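Long-range contact in levoglucosan dehydrogenase (Pseudarthrobacter phenanthrenivorans, PDB 6A3F), which oxidises the anhydrosugar levoglucosan to 3-dehydrolevoglucosan with NAD(+) as hydride acceptor: residues B[150-155]-B[357-362]. Numbering follows the deposited sequence.
Sequences AFNYRR and ETKIIE
Asn152 gives its ND2 to OG1 of Thr358 in a short, nearly straight hydrogen bond (2.8 Å, 167°) that lies in the plane of the amide. With CG of Asn152 set between its own backbone N and carbonyl carbon (chi1 63°), the amide reaches Thr358 while ND2 sits over the ring centre of Tyr153. The same OG1 also bonds to the backbone O of Tyr355, one turn earlier on helix 355-371, so two bonds grip the hydroxyl. The tight side of the contact is at Arg155. CD of Arg155 lies 3.4 Å from CA of Glu362, its CB and CG lie against CG2 of Ile361, and CD1 of Ile361 closes to 3.3 Å from O of Arg155. Along the same helix its NE forms a salt bridge with Asp365, and NH1 hydrogen-bonds to the backbone O of Ser377. OE2 of Glu362 is also close, 3.2 Å from CA of Ala150. Packing is looser along Lys359, whose CD stays 3.9 Å from CB of Asn152, yet the whole contact is buried, with no solvent side. Lys359, bent at chi2 and chi3, curls toward the next turn, and its NZ makes a 2.6 Å salt bridge to the syn lone pair of OE1 of Glu362. Leaving strand 147-149 of the Rossmann sheet, segment 150-155 makes an inverse gamma turn at Phe151 and then a short 3-10 turn; Ala150 and Asn152 bind NADH, Tyr153 levoglucosan. The buried Lys359–Glu362 pair probably largely offsets its own charge, while the hydrogen bonds from Asn152 through OG1 of Thr358 to Tyr355 O link two NADH-binding residues and would limit rotation of the amide.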
ATOM      1  N   ALA B 150      22.198   7.166  20.953  1.00 22.44           N
ATOM      2  CA  ALA B 150      21.319   7.808  19.921  1.00 22.10           C
ATOM      3  C   ALA B 150      20.553   6.755  19.111  1.00 21.42           C
ATOM      4  O   ALA B 150      20.740   6.710  17.864  1.00 21.30           O
ATOM      5  CB  ALA B 150      22.162   8.656  18.991  1.00 24.47           C
ATOM      6  N   PHE B 151      19.766   5.909  19.781  1.00 20.29           N
ATOM      7  CA  PHE B 151      18.797   5.043  19.073  1.00 21.66           C
ATOM      8  C   PHE B 151      17.531   5.904  18.799  1.00 21.82           C
ATOM      9  O   PHE B 151      16.442   5.748  19.393  1.00 23.51           O
ATOM     10  CB  PHE B 151      18.521   3.756  19.860  1.00 21.67           C
ATOM     11  CG  PHE B 151      19.665   2.781  19.915  1.00 21.64           C
ATOM     12  CD1 PHE B 151      20.280   2.343  18.749  1.00 23.30           C
ATOM     13  CD2 PHE B 151      20.161   2.343  21.139  1.00 23.28           C
ATOM     14  CE1 PHE B 151      21.334   1.445  18.795  1.00 22.62           C
ATOM     15  CE2 PHE B 151      21.224   1.451  21.184  1.00 23.74           C
ATOM     16  CZ  PHE B 151      21.821   1.028  20.014  1.00 25.51           C
ATOM     17  N   ASN B 152      17.705   6.861  17.911  1.00 19.99           N
ATOM     18  CA  ASN B 152      16.757   7.940  17.706  1.00 21.03           C
ATOM     19  C   ASN B 152      15.434   7.402  17.118  1.00 21.65           C
ATOM     20  O   ASN B 152      14.371   8.041  17.314  1.00 21.79           O
ATOM     21  CB  ASN B 152      17.357   9.024  16.827  1.00 21.07           C
ATOM     22  CG  ASN B 152      17.671   8.504  15.452  1.00 22.34           C
ATOM     23  OD1 ASN B 152      18.571   7.674  15.340  1.00 23.85           O
ATOM     24  ND2 ASN B 152      16.871   8.897  14.450  1.00 21.91           N
ATOM     25  N   TYR B 153      15.478   6.266  16.407  1.00 20.06           N
ATOM     26  CA  TYR B 153      14.318   5.793  15.706  1.00 21.12           C
ATOM     27  C   TYR B 153      13.251   5.309  16.678  1.00 20.12           C
ATOM     28  O   TYR B 153      12.072   5.295  16.306  1.00 20.25           O
ATOM     29  CB  TYR B 153      14.644   4.691  14.706  1.00 21.02           C
ATOM     30  CG  TYR B 153      15.435   5.146  13.514  1.00 20.41           C
ATOM     31  CD1 TYR B 153      14.904   6.039  12.596  1.00 20.38           C
ATOM     32  CD2 TYR B 153      16.752   4.718  13.345  1.00 21.55           C
ATOM     33  CE1 TYR B 153      15.637   6.442  11.498  1.00 20.35           C
ATOM     34  CE2 TYR B 153      17.502   5.136  12.257  1.00 21.29           C
ATOM     35  CZ  TYR B 153      16.923   5.968  11.310  1.00 22.09           C
ATOM     36  OH  TYR B 153      17.625   6.381  10.204  1.00 20.23           O
ATOM     37  N   ARG B 154      13.596   4.997  17.926  1.00 22.94           N
ATOM     38  CA  ARG B 154      12.527   4.612  18.855  1.00 22.73           C
ATOM     39  C   ARG B 154      11.659   5.822  19.249  1.00 20.44           C
ATOM     40  O   ARG B 154      10.587   5.596  19.833  1.00 22.11           O
ATOM     41  CB  ARG B 154      13.099   3.880  20.070  1.00 22.68           C
ATOM     42  CG  ARG B 154      13.755   4.791  21.094  1.00 23.45           C
ATOM     43  CD  ARG B 154      13.564   4.403  22.559  1.00 22.61           C
ATOM     44  NE  ARG B 154      14.347   3.231  22.970  1.00 21.86           N
ATOM     45  CZ  ARG B 154      14.497   2.832  24.239  1.00 21.96           C
ATOM     46  NH1 ARG B 154      13.925   3.516  25.213  1.00 26.16           N
ATOM     47  NH2 ARG B 154      15.177   1.737  24.529  1.00 23.32           N
ATOM     48  N   ARG B 155      12.086   7.057  18.960  1.00 21.13           N
ATOM     49  CA  ARG B 155      11.340   8.239  19.247  1.00 21.00           C
ATOM     50  C   ARG B 155      10.573   8.708  17.989  1.00 20.50           C
ATOM     51  O   ARG B 155      10.059   9.816  17.968  1.00 21.72           O
ATOM     52  CB  ARG B 155      12.241   9.337  19.834  1.00 20.24           C
ATOM     53  CG  ARG B 155      12.491   9.123  21.329  1.00 21.10           C
ATOM     54  CD  ARG B 155      13.527  10.020  21.958  1.00 22.79           C
ATOM     55  NE  ARG B 155      13.375  10.002  23.411  1.00 23.22           N
ATOM     56  CZ  ARG B 155      13.854   9.090  24.250  1.00 22.68           C
ATOM     57  NH1 ARG B 155      14.575   8.067  23.819  1.00 22.62           N
ATOM     58  NH2 ARG B 155      13.609   9.234  25.552  1.00 24.28           N
ATOM     59  N   GLU B 357      12.668  15.267  13.206  1.00 20.49           N
ATOM     60  CA  GLU B 357      11.760  15.260  14.381  1.00 20.01           C
ATOM     61  C   GLU B 357      12.209  14.201  15.401  1.00 19.33           C
ATOM     62  O   GLU B 357      12.066  14.448  16.599  1.00 19.43           O
ATOM     63  CB  GLU B 357      10.296  15.053  13.967  1.00 20.79           C
ATOM     64  CG  GLU B 357       9.713  16.292  13.314  1.00 22.84           C
ATOM     65  CD  GLU B 357       9.860  16.390  11.796  1.00 25.63           C
ATOM     66  OE1 GLU B 357      10.756  15.739  11.220  1.00 22.41           O
ATOM     67  OE2 GLU B 357       9.053  17.085  11.168  1.00 32.27           O
ATOM     68  N   THR B 358      12.763  13.077  14.957  1.00 20.03           N
ATOM     69  CA  THR B 358      13.222  12.060  15.903  1.00 21.99           C
ATOM     70  C   THR B 358      14.374  12.625  16.740  1.00 22.36           C
ATOM     71  O   THR B 358      14.443  12.435  17.956  1.00 22.66           O
ATOM     72  CB  THR B 358      13.624  10.749  15.219  1.00 22.53           C
ATOM     73  OG1 THR B 358      14.876  10.864  14.521  1.00 19.73           O
ATOM     74  CG2 THR B 358      12.517  10.267  14.311  1.00 22.38           C
ATOM     75  N   LYS B 359      15.246  13.366  16.090  1.00 22.81           N
ATOM     76  CA  LYS B 359      16.384  13.993  16.819  1.00 22.49           C
ATOM     77  C   LYS B 359      15.904  15.125  17.743  1.00 21.39           C
ATOM     78  O   LYS B 359      16.497  15.344  18.825  1.00 20.58           O
ATOM     79  CB  LYS B 359      17.434  14.513  15.834  1.00 24.29           C
ATOM     80  CG  LYS B 359      18.095  13.469  14.947  1.00 27.42           C
ATOM     81  CD  LYS B 359      18.875  12.396  15.719  1.00 27.64           C
ATOM     82  CE  LYS B 359      20.177  12.909  16.323  1.00 29.54           C
ATOM     83  NZ  LYS B 359      20.759  11.866  17.194  1.00 28.25           N
ATOM     84  N   ILE B 360      14.867  15.855  17.329  1.00 21.02           N
ATOM     85  CA  ILE B 360      14.288  16.925  18.141  1.00 20.56           C
ATOM     86  C   ILE B 360      13.638  16.345  19.415  1.00 23.27           C
ATOM     87  O   ILE B 360      13.819  16.896  20.542  1.00 23.11           O
ATOM     88  CB  ILE B 360      13.331  17.816  17.307  1.00 19.78           C
ATOM     89  CG1 ILE B 360      14.083  18.644  16.263  1.00 20.60           C
ATOM     90  CG2 ILE B 360      12.549  18.740  18.216  1.00 24.02           C
ATOM     91  CD1 ILE B 360      13.212  19.230  15.208  1.00 20.19           C
ATOM     92  N   ILE B 361      12.942  15.241  19.270  1.00 22.03           N
ATOM     93  CA  ILE B 361      12.276  14.576  20.378  1.00 20.35           C
ATOM     94  C   ILE B 361      13.332  13.999  21.317  1.00 21.00           C
ATOM     95  O   ILE B 361      13.245  14.134  22.541  1.00 23.24           O
ATOM     96  CB  ILE B 361      11.326  13.486  19.875  1.00 21.71           C
ATOM     97  CG1 ILE B 361      10.168  14.085  19.090  1.00 21.11           C
ATOM     98  CG2 ILE B 361      10.787  12.642  21.013  1.00 24.74           C
ATOM     99  CD1 ILE B 361       9.415  13.063  18.306  1.00 21.15           C
ATOM    100  N   GLU B 362      14.334  13.349  20.729  1.00 20.47           N
ATOM    101  CA  GLU B 362      15.480  12.816  21.477  1.00 20.49           C
ATOM    102  C   GLU B 362      16.108  13.915  22.348  1.00 22.61           C
ATOM    103  O   GLU B 362      16.281  13.727  23.573  1.00 24.45           O
ATOM    104  CB  GLU B 362      16.457  12.196  20.470  1.00 20.75           C
ATOM    105  CG  GLU B 362      17.674  11.520  21.087  1.00 21.00           C
ATOM    106  CD  GLU B 362      18.604  10.990  20.007  1.00 21.76           C
ATOM    107  OE1 GLU B 362      19.050  11.822  19.166  1.00 24.86           O
ATOM    108  OE2 GLU B 362      18.830   9.747  19.997  1.00 24.62           O
TER